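Local coordinates for protein D-aminopeptidase (Burkholderia sp. LK4, PDB 5TZB) that probably releases N-terminal beta-amino acid residues from peptides, as an Ntn-type hydrolase of peptidase family S58, at residues R22-G27 with A201-A206; I28-G33 with V345-V350; I190-K195 with A287-G292; G210-G215 with S335-A340; Q280-G285 with D299-F304. All coordinates share one frame; numbering follows the deposited sequence.

Contact 1: residues R22-G27 with A201-A206; sequences RTRDLG and ASRVLA
Two guanidinium groups, those of Arg24 and Arg203, meet with their planes nearly perpendicular, 84° apart: the edge of Arg24 presents NH2 to one face of Arg203. The meeting ties the N-terminal arm of the chain to strand 197-204 of the mixed sheet, in a fold of the Ntn hydrolase kind, with helix 331-355 alongside. Arg24 NH2 lies 3.2 Å from Arg203 NH2 and 3.6 Å from Arg203 CZ. Both nitrogens are donors, so they are not bonded to each other; what brings them together is the carboxylate of Glu347 on that helix, whose OE1 takes a salt bridge from Arg24 NH2 and another from Arg203 NH1. Arg203 NE turns to a second acid, Glu343, one helical turn earlier, and Arg203 NH2 makes a weak hydrogen bond to Ile30 O. The pair of carboxylates probably offsets most of the charge gathered here.

The two side chains arrive from opposite directions. Arg24 leaves a short 3-10 segment with CG anti to the backbone N (chi1 -162°) and bends at chi3, whereas Arg203 folds at chi2 and runs back along its own strand. Arg22 N bonds to Asp25 OD2 at 3.0 Å, and the Arg22 side chain reaches a different acid, Glu180. The fold in Arg203 also carries its NH1 to the carbonyl of the preceding residue, Ser202 O, at 2.9 Å, in the guanidinium plane but 44° above the plane of that carbonyl.

Contact 2: residues I28-G33 with V345-V350; sequences IRIGLG and VEEAIV
Segment 28-33 has no regular secondary structure and comes closest to helix 331-355 at Ile30 and Glu347, whose CA atoms are 6.0 Å apart. Nearly all of the contact rests on the one side chain of Ile30, which sits on helix positions 346, 347 and 350. Its CG2 methyl stands over a face of the Glu346 carboxylate, 3.5 Å from Glu346 CD and about equally far from the two oxygens, each at 3.7 Å. The other branch leans on the aliphatic part of the neighbouring acid: Ile30 CG1 is 4.0 Å from both Glu347 CB and Glu347 CG. Because chi2 of Ile30 is -65°, the terminal CD1 folds round towards the next turn of the helix and ends 4.4 Å from Val350 CG2.

In each glutamate the anti, extended chain lays CB and CG alongside Ile30 and carries the carboxylate past it. Glu346 OE1 meets Arg288 NE in a salt bridge; Glu347 OE1 takes salt bridges from Arg203 and Arg24, and OE2 a hydrogen bond from Asn39 ND2. Further along the arm the peptide nitrogens of Leu32 and Gly33 both bond to the carboxylate of Glu343, and Leu32 packs on Glu237 of the second subunit. An irregular N-terminal arm is thus laid over a helix of the enzyme core, with Ile30 making most of this contact.

Contact 3: residues I190-K195 with A287-G292; sequences ICHEFK and ARVGGG
The carbonyl oxygen of Val289 comes within 3.5 Å of NE2 of the His192 imidazole, yet the two are not hydrogen-bonded; the turn that carries the histidine is closed by the bond from Cys191 N to Phe194 O, at 2.7 Å. Its return, Phe194 N to Cys191 O, completes a type I' beta turn in the hairpin of strands 190-191 and 194-195, with His192 at its tip. Across from it, helix 272-289 ends in a Schellman motif: Gly290, with phi 118°, is the C-prime residue, and Gly291 N reaches back to Leu286 O.

The histidine ring points into this helix end. ND1 donates to Val224 O, which limits the ring's rotation. NE2 has a hydrogen bond elsewhere too, while against this segment it touches Val289 CG1 at 4.1 Å. Tyr222 meets the same ring with planes about 75° apart and also packs on Val289. The glycine after Val289 supplies the last approach: Gly290 O lies near the plane of the imidazole, at its edge, 3.8 Å from His192 CE1.

Contact 4: residues G210-G215 with S335-A340; sequences GGWTVG and SALFVA
Val214 and Leu337 interlock where helix 331-355 lies against the mixed sheet, a helix-on-sheet packing in which each side offers a bump and a hollow. The bump from strand 213-220 is the CG2 methyl of Val214. It enters the notch between two helix residues one turn apart, touching Leu337 CD2 at 3.6 Å and Ala340 CB at 3.9 Å. With a single methyl at 340 the backbones come close, and the CA atoms of Val214 and Ala340 are 6.3 Å from each other.

The bump from the helix is CD2 of Leu337. It fills a hollow between the Val214 methyl and Trp212, 4.1 Å from both CB and the ring atom CE3 of the tryptophan. Leu337 leaves the helix with CG beside its backbone N (chi1 -68°), and chi2 sends CD1 on, anti to CA, leaving CD2 turned to the sheet; the Leu337 side chain also touches Thr266 and Val329. Thr213, between the two contacting residues, points its side chain away from the helix, consistent with alternation along the strand. Phe338 also faces away, towards helix 272-289 and Thr293 of the second subunit. Trp212 packs on Thr323 of the third subunit, and over one face of its indole, offset towards the rim, Gly210 O sits 3.5 Å above the plane of the Trp212 ring.

Contact 5: residues Q280-G285 with D299-F304; sequences QRASVG and DIFLAF
Ala282 presses its methyl onto a face of the Phe301 ring, and here the packing is tight: CB of the alanine is 3.6 Å from the ring centroid, 19° off the normal, a CH-pi contact. The nearest ring atoms are Phe301 CG and CD2, both 3.5 Å from that methyl, so it sits towards the side of the ring next to CB. At the far edge Ser283 takes over. Its OG lies close to the ring plane, 3.4 Å from Phe301 CE2, a contact of oxygen with the rim of the ring. On the face opposite Ala282, the carbonyl oxygen of Asp299 stands 4.1 Å above the plane, leaving the phenyl between helix and backbone.

These residues join two members of a beta-alpha-beta crossover: helix 272-289 connects strand 260-266 to its parallel neighbour, strand 298-305, and packs against the sheet. Val262 on the first strand and Leu286 on the helix also touch Phe301.

The contact is slacker two residues on. Ala303 likewise points at the helix, but its CB stays 6.2 Å from the nearest atom of 280-285 and packs instead on Ala279 and Ile264. Gln280 and Arg281 turn away from the strand, and their side is no solvent front: Gln280 OE1 bonds to His87 NE2 of the second subunit, while Arg281 NE bonds to Gly292 O and Arg281 NH2 to Asn90 OD1 of that same copy.

Helix 331-355 serves contacts 2 and 4, and helix 272-289 serves contacts 3 and 5. Contacts 1, 4 and 5 all reach the mixed sheet; strands 197-204 and 213-220, neighbours in it, bring contacts 1 and 4 together through backbone bonds. The centres of contacts 1 and 2, which touch through Glu347, are about 7 Å apart, those of contacts 3 and 4 about 24 Å. Along the chain, contact 1 crosses contact 2 and closes before contacts 4 and 5 open, while contacts 3, 4 and 5 fall between the ends of contact 2. The N-terminal arm thereby meets the late helix beside the sheet, and contacts 2 to 5, with both helices, also meet the second subunit.

Contact 1: residues R22-G27 with A201-A206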
# COMPACT_ATOMS: atom_id res chain seq x y z
N ARG C 22 7.70 -28.38 -25.52
CA ARG C 22 7.05 -27.32 -24.73
C ARG C 22 5.63 -27.04 -25.24
O ARG C 22 5.21 -27.61 -26.26
CB ARG C 22 7.88 -26.04 -24.75
CG ARG C 22 9.30 -26.20 -24.24
CD ARG C 22 10.03 -24.90 -24.38
NE ARG C 22 9.74 -24.01 -23.25
CZ ARG C 22 10.09 -22.73 -23.19
NH1 ARG C 22 10.73 -22.18 -24.21
NH2 ARG C 22 9.80 -22.00 -22.12
N THR C 23 4.91 -26.17 -24.53
CA THR C 23 3.50 -25.92 -24.82
C THR C 23 3.27 -25.54 -26.27
O THR C 23 2.43 -26.13 -26.95
CB THR C 23 2.93 -24.80 -23.92
OG1 THR C 23 3.10 -25.15 -22.54
CG2 THR C 23 1.45 -24.57 -24.19
N ARG C 24 4.04 -24.56 -26.73
CA ARG C 24 3.92 -24.04 -28.09
C ARG C 24 4.30 -25.09 -29.15
O ARG C 24 3.79 -25.07 -30.27
CB ARG C 24 4.79 -22.79 -28.23
CG ARG C 24 4.46 -21.92 -29.41
CD ARG C 24 5.14 -20.57 -29.27
NE ARG C 24 4.49 -19.74 -28.27
CZ ARG C 24 3.53 -18.87 -28.56
NH1 ARG C 24 3.13 -18.72 -29.81
NH2 ARG C 24 2.98 -18.15 -27.59
N ASP C 25 5.21 -25.99 -28.79
CA ASP C 25 5.64 -27.05 -29.70
C ASP C 25 4.53 -28.06 -29.93
O ASP C 25 4.57 -28.83 -30.89
CB ASP C 25 6.88 -27.77 -29.16
CG ASP C 25 8.05 -26.83 -28.95
OD1 ASP C 25 8.28 -25.97 -29.83
OD2 ASP C 25 8.74 -26.94 -27.91
N LEU C 26 3.55 -28.06 -29.03
CA LEU C 26 2.40 -28.95 -29.16
C LEU C 26 1.33 -28.32 -30.04
O LEU C 26 0.26 -28.90 -30.25
CB LEU C 26 1.82 -29.27 -27.78
CG LEU C 26 2.78 -29.87 -26.77
CD1 LEU C 26 2.09 -30.11 -25.43
CD2 LEU C 26 3.36 -31.16 -27.34
N GLY C 27 1.62 -27.13 -30.55
CA GLY C 27 0.67 -26.37 -31.34
C GLY C 27 -0.28 -25.57 -30.48
O GLY C 27 -1.22 -24.95 -30.99
N ALA C 201 8.71 -18.00 -20.19
CA ALA C 201 8.23 -17.59 -21.51
C ALA C 201 8.59 -16.12 -21.74
O ALA C 201 8.98 -15.41 -20.81
CB ALA C 201 6.72 -17.78 -21.64
N SER C 202 8.45 -15.68 -22.99
CA SER C 202 8.71 -14.29 -23.34
C SER C 202 7.84 -13.80 -24.48
O SER C 202 7.23 -14.60 -25.22
CB SER C 202 10.18 -14.10 -23.70
OG SER C 202 10.47 -14.74 -24.93
N ARG C 203 7.78 -12.48 -24.62
CA ARG C 203 7.10 -11.83 -25.73
C ARG C 203 7.95 -10.68 -26.23
O ARG C 203 8.58 -9.96 -25.44
CB ARG C 203 5.72 -11.32 -25.29
CG ARG C 203 4.72 -12.39 -24.92
CD ARG C 203 4.23 -13.15 -26.14
NE ARG C 203 3.15 -14.09 -25.82
CZ ARG C 203 3.34 -15.34 -25.41
NH1 ARG C 203 4.58 -15.81 -25.26
NH2 ARG C 203 2.30 -16.13 -25.14
N VAL C 204 7.96 -10.48 -27.54
CA VAL C 204 8.68 -9.36 -28.14
C VAL C 204 7.67 -8.41 -28.76
O VAL C 204 6.85 -8.82 -29.57
CB VAL C 204 9.67 -9.84 -29.24
CG1 VAL C 204 10.38 -8.65 -29.87
CG2 VAL C 204 10.69 -10.83 -28.68
N LEU C 205 7.73 -7.13 -28.40
CA LEU C 205 6.82 -6.16 -29.00
C LEU C 205 7.30 -5.80 -30.40
O LEU C 205 8.48 -5.95 -30.72
CB LEU C 205 6.74 -4.89 -28.16
CG LEU C 205 6.25 -5.02 -26.72
CD1 LEU C 205 5.89 -3.67 -26.11
CD2 LEU C 205 5.11 -5.99 -26.65
N ALA C 206 6.37 -5.36 -31.23
CA ALA C 206 6.71 -4.90 -32.58
C ALA C 206 7.50 -3.59 -32.53
O ALA C 206 7.50 -2.88 -31.53
CB ALA C 206 5.45 -4.73 -33.42

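Contact 2: residues I28-G33 with V345-V350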
# COMPACT_ATOMS: atom_id res chain seq x y z
N ILE C 28 -0.03 -25.56 -29.17
CA ILE C 28 -0.86 -24.78 -28.26
C ILE C 28 -0.31 -23.39 -28.14
O ILE C 28 0.77 -23.19 -27.59
CB ILE C 28 -0.93 -25.41 -26.86
CG1 ILE C 28 -1.40 -26.86 -26.94
CG2 ILE C 28 -1.86 -24.58 -25.96
CD1 ILE C 28 -1.15 -27.63 -25.67
N ARG C 29 -1.06 -22.41 -28.63
CA ARG C 29 -0.60 -21.04 -28.63
C ARG C 29 -1.35 -20.24 -27.58
O ARG C 29 -2.57 -20.14 -27.61
CB ARG C 29 -0.80 -20.42 -30.00
CG ARG C 29 0.18 -20.88 -31.06
CD ARG C 29 -0.10 -20.19 -32.40
NE ARG C 29 0.07 -18.73 -32.28
CZ ARG C 29 -0.92 -17.86 -32.06
NH1 ARG C 29 -2.17 -18.29 -31.92
NH2 ARG C 29 -0.64 -16.56 -31.97
N ILE C 30 -0.60 -19.64 -26.66
CA ILE C 30 -1.16 -18.84 -25.58
C ILE C 30 -1.16 -17.37 -25.94
O ILE C 30 -0.12 -16.81 -26.25
CB ILE C 30 -0.37 -19.01 -24.26
CG1 ILE C 30 -0.31 -20.48 -23.82
CG2 ILE C 30 -0.97 -18.13 -23.18
CD1 ILE C 30 -1.63 -21.08 -23.45
N GLY C 31 -2.34 -16.75 -25.91
CA GLY C 31 -2.45 -15.34 -26.22
C GLY C 31 -2.15 -15.08 -27.68
O GLY C 31 -2.13 -16.00 -28.50
N LEU C 32 -1.89 -13.81 -28.01
CA LEU C 32 -1.72 -13.42 -29.40
C LEU C 32 -0.32 -12.92 -29.78
O LEU C 32 -0.04 -12.70 -30.96
CB LEU C 32 -2.77 -12.37 -29.76
CG LEU C 32 -4.21 -12.90 -29.75
CD1 LEU C 32 -5.22 -11.78 -29.56
CD2 LEU C 32 -4.47 -13.67 -31.03
N GLY C 33 0.54 -12.73 -28.78
CA GLY C 33 1.84 -12.11 -29.00
C GLY C 33 2.87 -13.09 -29.54
O GLY C 33 2.59 -14.29 -29.66
N VAL C 345 3.47 -14.70 -18.42
CA VAL C 345 3.17 -15.41 -17.18
C VAL C 345 2.22 -16.58 -17.42
O VAL C 345 2.44 -17.68 -16.90
CB VAL C 345 2.57 -14.46 -16.13
CG1 VAL C 345 2.02 -15.24 -14.93
CG2 VAL C 345 3.61 -13.44 -15.70
N GLU C 346 1.17 -16.35 -18.20
CA GLU C 346 0.22 -17.41 -18.50
C GLU C 346 0.95 -18.60 -19.16
O GLU C 346 0.78 -19.74 -18.73
CB GLU C 346 -0.91 -16.90 -19.41
CG GLU C 346 -2.03 -17.92 -19.67
CD GLU C 346 -3.12 -17.37 -20.58
OE1 GLU C 346 -3.07 -16.17 -20.91
OE2 GLU C 346 -4.02 -18.14 -21.00
N GLU C 347 1.76 -18.34 -20.18
CA GLU C 347 2.44 -19.44 -20.88
C GLU C 347 3.52 -20.10 -20.02
O GLU C 347 3.74 -21.31 -20.11
CB GLU C 347 3.05 -18.97 -22.20
CG GLU C 347 3.63 -20.14 -23.01
CD GLU C 347 4.08 -19.74 -24.41
OE1 GLU C 347 3.82 -18.60 -24.82
OE2 GLU C 347 4.66 -20.61 -25.10
N ALA C 348 4.16 -19.30 -19.18
CA ALA C 348 5.21 -19.81 -18.30
C ALA C 348 4.63 -20.87 -17.38
O ALA C 348 5.22 -21.93 -17.19
CB ALA C 348 5.83 -18.68 -17.50
N ILE C 349 3.44 -20.59 -16.84
CA ILE C 349 2.77 -21.53 -15.95
C ILE C 349 2.40 -22.81 -16.70
O ILE C 349 2.66 -23.92 -16.22
CB ILE C 349 1.50 -20.91 -15.32
CG1 ILE C 349 1.89 -19.75 -14.39
CG2 ILE C 349 0.72 -21.97 -14.54
CD1 ILE C 349 0.73 -18.85 -13.99
N VAL C 350 1.80 -22.68 -17.88
CA VAL C 350 1.43 -23.88 -18.64
C VAL C 350 2.69 -24.65 -19.05
O VAL C 350 2.70 -25.89 -19.04
CB VAL C 350 0.57 -23.54 -19.88
CG1 VAL C 350 0.14 -24.82 -20.60
CG2 VAL C 350 -0.67 -22.74 -19.47

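Contact 3: residues I190-K195 with A287-G292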
# COMPACT_ATOMS: atom_id res chain seq x y z
N ILE C 190 4.08 -28.81 -6.91
CA ILE C 190 2.85 -29.39 -7.40
C ILE C 190 1.90 -28.28 -7.85
O ILE C 190 1.67 -27.33 -7.11
CB ILE C 190 2.19 -30.25 -6.31
CG1 ILE C 190 3.09 -31.43 -5.95
CG2 ILE C 190 0.80 -30.70 -6.73
CD1 ILE C 190 2.62 -32.24 -4.74
N CYS C 191 1.37 -28.39 -9.06
CA CYS C 191 0.53 -27.34 -9.63
C CYS C 191 -0.75 -27.93 -10.23
O CYS C 191 -0.70 -28.89 -11.01
CB CYS C 191 1.30 -26.54 -10.68
SG CYS C 191 0.37 -25.18 -11.43
N HIS C 192 -1.89 -27.38 -9.83
CA HIS C 192 -3.19 -27.92 -10.22
C HIS C 192 -3.28 -29.44 -10.01
O HIS C 192 -3.87 -30.17 -10.81
CB HIS C 192 -3.51 -27.54 -11.67
CG HIS C 192 -3.89 -26.09 -11.83
ND1 HIS C 192 -5.10 -25.60 -11.40
CD2 HIS C 192 -3.21 -25.04 -12.36
CE1 HIS C 192 -5.16 -24.30 -11.67
NE2 HIS C 192 -4.03 -23.94 -12.25
N GLU C 193 -2.66 -29.89 -8.92
CA GLU C 193 -2.66 -31.29 -8.52
C GLU C 193 -2.03 -32.18 -9.58
O GLU C 193 -2.32 -33.38 -9.67
CB GLU C 193 -4.09 -31.73 -8.18
CG GLU C 193 -4.72 -30.83 -7.14
CD GLU C 193 -6.13 -31.23 -6.76
OE1 GLU C 193 -7.05 -30.38 -6.87
OE2 GLU C 193 -6.31 -32.38 -6.33
N PHE C 194 -1.19 -31.57 -10.42
CA PHE C 194 -0.23 -32.28 -11.26
C PHE C 194 1.16 -31.85 -10.83
O PHE C 194 1.30 -30.97 -9.98
CB PHE C 194 -0.42 -31.94 -12.74
CG PHE C 194 -1.68 -32.46 -13.33
CD1 PHE C 194 -1.85 -33.82 -13.55
CD2 PHE C 194 -2.69 -31.58 -13.71
CE1 PHE C 194 -3.03 -34.31 -14.12
CE2 PHE C 194 -3.86 -32.06 -14.28
CZ PHE C 194 -4.03 -33.42 -14.49
N LYS C 195 2.19 -32.41 -11.47
CA LYS C 195 3.56 -31.96 -11.18
C LYS C 195 3.76 -30.51 -11.59
O LYS C 195 3.42 -30.11 -12.70
CB LYS C 195 4.59 -32.84 -11.90
CG LYS C 195 6.04 -32.47 -11.57
CD LYS C 195 6.37 -32.76 -10.11
CE LYS C 195 7.77 -32.28 -9.72
NZ LYS C 195 7.85 -30.80 -9.56
N ALA C 287 -4.52 -15.66 -13.19
CA ALA C 287 -5.98 -15.82 -13.17
C ALA C 287 -6.47 -16.59 -14.38
O ALA C 287 -7.41 -17.37 -14.28
CB ALA C 287 -6.67 -14.46 -13.10
N ARG C 288 -5.85 -16.34 -15.54
CA ARG C 288 -6.31 -16.97 -16.78
C ARG C 288 -5.99 -18.48 -16.82
O ARG C 288 -6.61 -19.22 -17.59
CB ARG C 288 -5.75 -16.23 -18.02
CG ARG C 288 -6.45 -14.87 -18.16
CD ARG C 288 -6.05 -13.95 -19.33
NE ARG C 288 -4.68 -14.02 -19.77
CZ ARG C 288 -4.05 -13.05 -20.43
NH1 ARG C 288 -2.78 -13.22 -20.81
NH2 ARG C 288 -4.66 -11.90 -20.69
N VAL C 289 -5.05 -18.94 -16.00
CA VAL C 289 -4.77 -20.38 -15.91
C VAL C 289 -5.64 -21.05 -14.82
O VAL C 289 -5.81 -22.29 -14.81
CB VAL C 289 -3.28 -20.63 -15.64
CG1 VAL C 289 -2.94 -22.12 -15.73
CG2 VAL C 289 -2.45 -19.84 -16.63
N GLY C 290 -6.21 -20.23 -13.93
CA GLY C 290 -7.13 -20.73 -12.92
C GLY C 290 -6.67 -20.53 -11.48
O GLY C 290 -7.15 -21.23 -10.58
N GLY C 291 -5.75 -19.60 -11.28
CA GLY C 291 -5.22 -19.30 -9.96
C GLY C 291 -5.76 -18.03 -9.33
O GLY C 291 -6.67 -17.39 -9.86
N GLY C 292 -5.20 -17.69 -8.16
CA GLY C 292 -5.50 -16.43 -7.49
C GLY C 292 -6.68 -16.47 -6.54
O GLY C 292 -7.14 -15.43 -6.08

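Contact 4: residues G210-G215 with S335-A340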
# COMPACT_ATOMS: atom_id res chain seq x y z
N GLY C 210 7.78 -0.12 -29.74
CA GLY C 210 8.95 0.04 -28.90
C GLY C 210 9.99 -1.07 -28.99
O GLY C 210 11.12 -0.92 -28.55
N GLY C 211 9.60 -2.20 -29.57
CA GLY C 211 10.51 -3.31 -29.79
C GLY C 211 11.02 -4.01 -28.53
O GLY C 211 11.93 -4.85 -28.61
N TRP C 212 10.45 -3.69 -27.37
CA TRP C 212 10.93 -4.28 -26.13
C TRP C 212 10.55 -5.75 -25.93
O TRP C 212 9.56 -6.25 -26.49
CB TRP C 212 10.43 -3.46 -24.94
CG TRP C 212 10.86 -2.04 -25.01
CD1 TRP C 212 12.14 -1.58 -25.08
CD2 TRP C 212 10.01 -0.89 -25.06
NE1 TRP C 212 12.15 -0.21 -25.15
CE2 TRP C 212 10.85 0.24 -25.15
CE3 TRP C 212 8.62 -0.71 -25.02
CZ2 TRP C 212 10.35 1.53 -25.19
CZ3 TRP C 212 8.12 0.58 -25.08
CH2 TRP C 212 8.99 1.69 -25.16
N THR C 213 11.36 -6.44 -25.14
CA THR C 213 11.10 -7.83 -24.78
C THR C 213 10.62 -7.92 -23.33
O THR C 213 11.12 -7.20 -22.46
CB THR C 213 12.36 -8.68 -24.94
OG1 THR C 213 12.78 -8.64 -26.31
CG2 THR C 213 12.11 -10.13 -24.50
N VAL C 214 9.62 -8.76 -23.09
CA VAL C 214 9.13 -9.05 -21.74
C VAL C 214 9.24 -10.55 -21.48
O VAL C 214 8.71 -11.36 -22.26
CB VAL C 214 7.67 -8.60 -21.54
CG1 VAL C 214 7.20 -8.94 -20.14
CG2 VAL C 214 7.52 -7.12 -21.77
N GLY C 215 9.95 -10.93 -20.42
CA GLY C 215 10.09 -12.34 -20.07
C GLY C 215 9.57 -12.63 -18.68
O GLY C 215 9.51 -11.73 -17.85
N SER C 335 0.76 -0.14 -22.20
CA SER C 335 -0.24 -1.21 -22.30
C SER C 335 0.26 -2.44 -23.05
O SER C 335 -0.03 -3.57 -22.66
CB SER C 335 -1.53 -0.73 -22.97
OG SER C 335 -2.20 0.24 -22.19
N ALA C 336 1.03 -2.24 -24.12
CA ALA C 336 1.58 -3.39 -24.86
C ALA C 336 2.56 -4.19 -23.97
O ALA C 336 2.76 -5.39 -24.17
CB ALA C 336 2.28 -2.93 -26.15
N LEU C 337 3.17 -3.52 -22.99
CA LEU C 337 4.00 -4.22 -22.01
C LEU C 337 3.15 -5.00 -20.99
O LEU C 337 3.51 -6.12 -20.62
CB LEU C 337 4.94 -3.24 -21.27
CG LEU C 337 6.07 -2.57 -22.09
CD1 LEU C 337 6.71 -1.42 -21.32
CD2 LEU C 337 7.14 -3.61 -22.48
N PHE C 338 2.03 -4.42 -20.55
CA PHE C 338 1.07 -5.13 -19.68
C PHE C 338 0.55 -6.41 -20.35
O PHE C 338 0.56 -7.49 -19.76
CB PHE C 338 -0.11 -4.22 -19.34
CG PHE C 338 0.22 -3.06 -18.43
CD1 PHE C 338 1.44 -2.98 -17.79
CD2 PHE C 338 -0.70 -2.03 -18.24
CE1 PHE C 338 1.74 -1.89 -16.96
CE2 PHE C 338 -0.42 -0.96 -17.40
CZ PHE C 338 0.81 -0.89 -16.77
N VAL C 339 0.08 -6.28 -21.59
CA VAL C 339 -0.41 -7.43 -22.36
C VAL C 339 0.66 -8.51 -22.45
O VAL C 339 0.41 -9.69 -22.17
CB VAL C 339 -0.81 -7.00 -23.80
CG1 VAL C 339 -1.11 -8.21 -24.69
CG2 VAL C 339 -2.01 -6.04 -23.77
N ALA C 340 1.87 -8.10 -22.83
CA ALA C 340 2.96 -9.04 -22.99
C ALA C 340 3.29 -9.78 -21.70
O ALA C 340 3.55 -10.98 -21.73
CB ALA C 340 4.21 -8.33 -23.51

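Contact 5: residues Q280-G285 with D299-F304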
# COMPACT_ATOMS: atom_id res chain seq x y z
N GLN C 280 1.95 -6.31 -11.28
CA GLN C 280 0.58 -6.69 -10.96
C GLN C 280 -0.06 -7.41 -12.14
O GLN C 280 -1.03 -8.16 -11.96
CB GLN C 280 -0.28 -5.49 -10.53
CG GLN C 280 -1.67 -5.94 -10.02
CD GLN C 280 -2.52 -4.85 -9.34
OE1 GLN C 280 -3.65 -5.13 -8.91
NE2 GLN C 280 -1.98 -3.63 -9.21
N ARG C 281 0.49 -7.27 -13.34
CA ARG C 281 -0.14 -7.97 -14.46
C ARG C 281 0.12 -9.48 -14.37
O ARG C 281 -0.44 -10.27 -15.13
CB ARG C 281 0.33 -7.42 -15.82
CG ARG C 281 -0.11 -5.95 -16.13
CD ARG C 281 -1.23 -5.55 -15.22
NE ARG C 281 -2.09 -4.43 -15.59
CZ ARG C 281 -2.03 -3.21 -15.04
NH1 ARG C 281 -1.08 -2.89 -14.17
NH2 ARG C 281 -2.92 -2.30 -15.40
N ALA C 282 0.97 -9.89 -13.43
CA ALA C 282 1.14 -11.32 -13.18
C ALA C 282 -0.17 -11.92 -12.65
O ALA C 282 -0.48 -13.08 -12.94
CB ALA C 282 2.29 -11.56 -12.20
N SER C 283 -0.96 -11.11 -11.93
CA SER C 283 -2.32 -11.52 -11.48
C SER C 283 -3.17 -11.93 -12.67
O SER C 283 -3.97 -12.85 -12.59
CB SER C 283 -3.05 -10.38 -10.76
OG SER C 283 -2.44 -10.01 -9.53
N VAL C 284 -3.03 -11.17 -13.75
CA VAL C 284 -3.84 -11.41 -14.94
C VAL C 284 -3.44 -12.74 -15.58
O VAL C 284 -4.31 -13.56 -15.93
CB VAL C 284 -3.70 -10.25 -15.95
CG1 VAL C 284 -4.53 -10.52 -17.18
CG2 VAL C 284 -4.12 -8.95 -15.28
N GLY C 285 -2.14 -12.98 -15.74
CA GLY C 285 -1.71 -14.25 -16.30
C GLY C 285 -2.12 -15.45 -15.44
O GLY C 285 -2.65 -16.44 -15.95
N ASP C 299 1.15 -15.85 -3.36
CA ASP C 299 1.21 -15.36 -4.73
C ASP C 299 1.92 -14.00 -4.75
O ASP C 299 1.31 -12.95 -4.50
CB ASP C 299 -0.19 -15.30 -5.34
CG ASP C 299 -0.90 -16.67 -5.30
OD1 ASP C 299 -0.20 -17.72 -5.22
OD2 ASP C 299 -2.14 -16.72 -5.34
N ILE C 300 3.22 -14.05 -5.01
CA ILE C 300 4.08 -12.88 -4.86
C ILE C 300 4.85 -12.60 -6.14
O ILE C 300 5.53 -13.49 -6.67
CB ILE C 300 5.03 -13.08 -3.65
CG1 ILE C 300 4.21 -13.26 -2.37
CG2 ILE C 300 6.04 -11.94 -3.54
CD1 ILE C 300 5.03 -13.63 -1.14
N PHE C 301 4.74 -11.37 -6.64
CA PHE C 301 5.25 -11.04 -7.97
C PHE C 301 6.30 -9.93 -7.95
O PHE C 301 6.15 -8.91 -7.28
CB PHE C 301 4.09 -10.60 -8.88
CG PHE C 301 2.86 -11.46 -8.78
CD1 PHE C 301 2.95 -12.84 -8.68
CD2 PHE C 301 1.59 -10.87 -8.79
CE1 PHE C 301 1.79 -13.62 -8.58
CE2 PHE C 301 0.43 -11.65 -8.70
CZ PHE C 301 0.53 -13.02 -8.60
N LEU C 302 7.35 -10.12 -8.74
CA LEU C 302 8.43 -9.15 -8.88
C LEU C 302 8.64 -8.85 -10.34
O LEU C 302 8.61 -9.75 -11.16
CB LEU C 302 9.72 -9.68 -8.26
CG LEU C 302 11.02 -8.90 -8.46
CD1 LEU C 302 10.97 -7.55 -7.80
CD2 LEU C 302 12.18 -9.70 -7.89
N ALA C 303 8.84 -7.57 -10.65
CA ALA C 303 9.20 -7.15 -11.99
C ALA C 303 10.42 -6.23 -11.95
O ALA C 303 10.50 -5.32 -11.13
CB ALA C 303 8.04 -6.45 -12.65
N PHE C 304 11.39 -6.48 -12.82
CA PHE C 304 12.53 -5.56 -12.96
C PHE C 304 12.78 -5.21 -14.43
O PHE C 304 12.47 -5.98 -15.34
CB PHE C 304 13.79 -6.12 -12.29
CG PHE C 304 14.41 -7.31 -13.00
CD1 PHE C 304 15.38 -7.13 -13.99
CD2 PHE C 304 14.06 -8.60 -12.64
CE1 PHE C 304 15.95 -8.22 -14.63
CE2 PHE C 304 14.63 -9.70 -13.27
CZ PHE C 304 15.58 -9.50 -14.28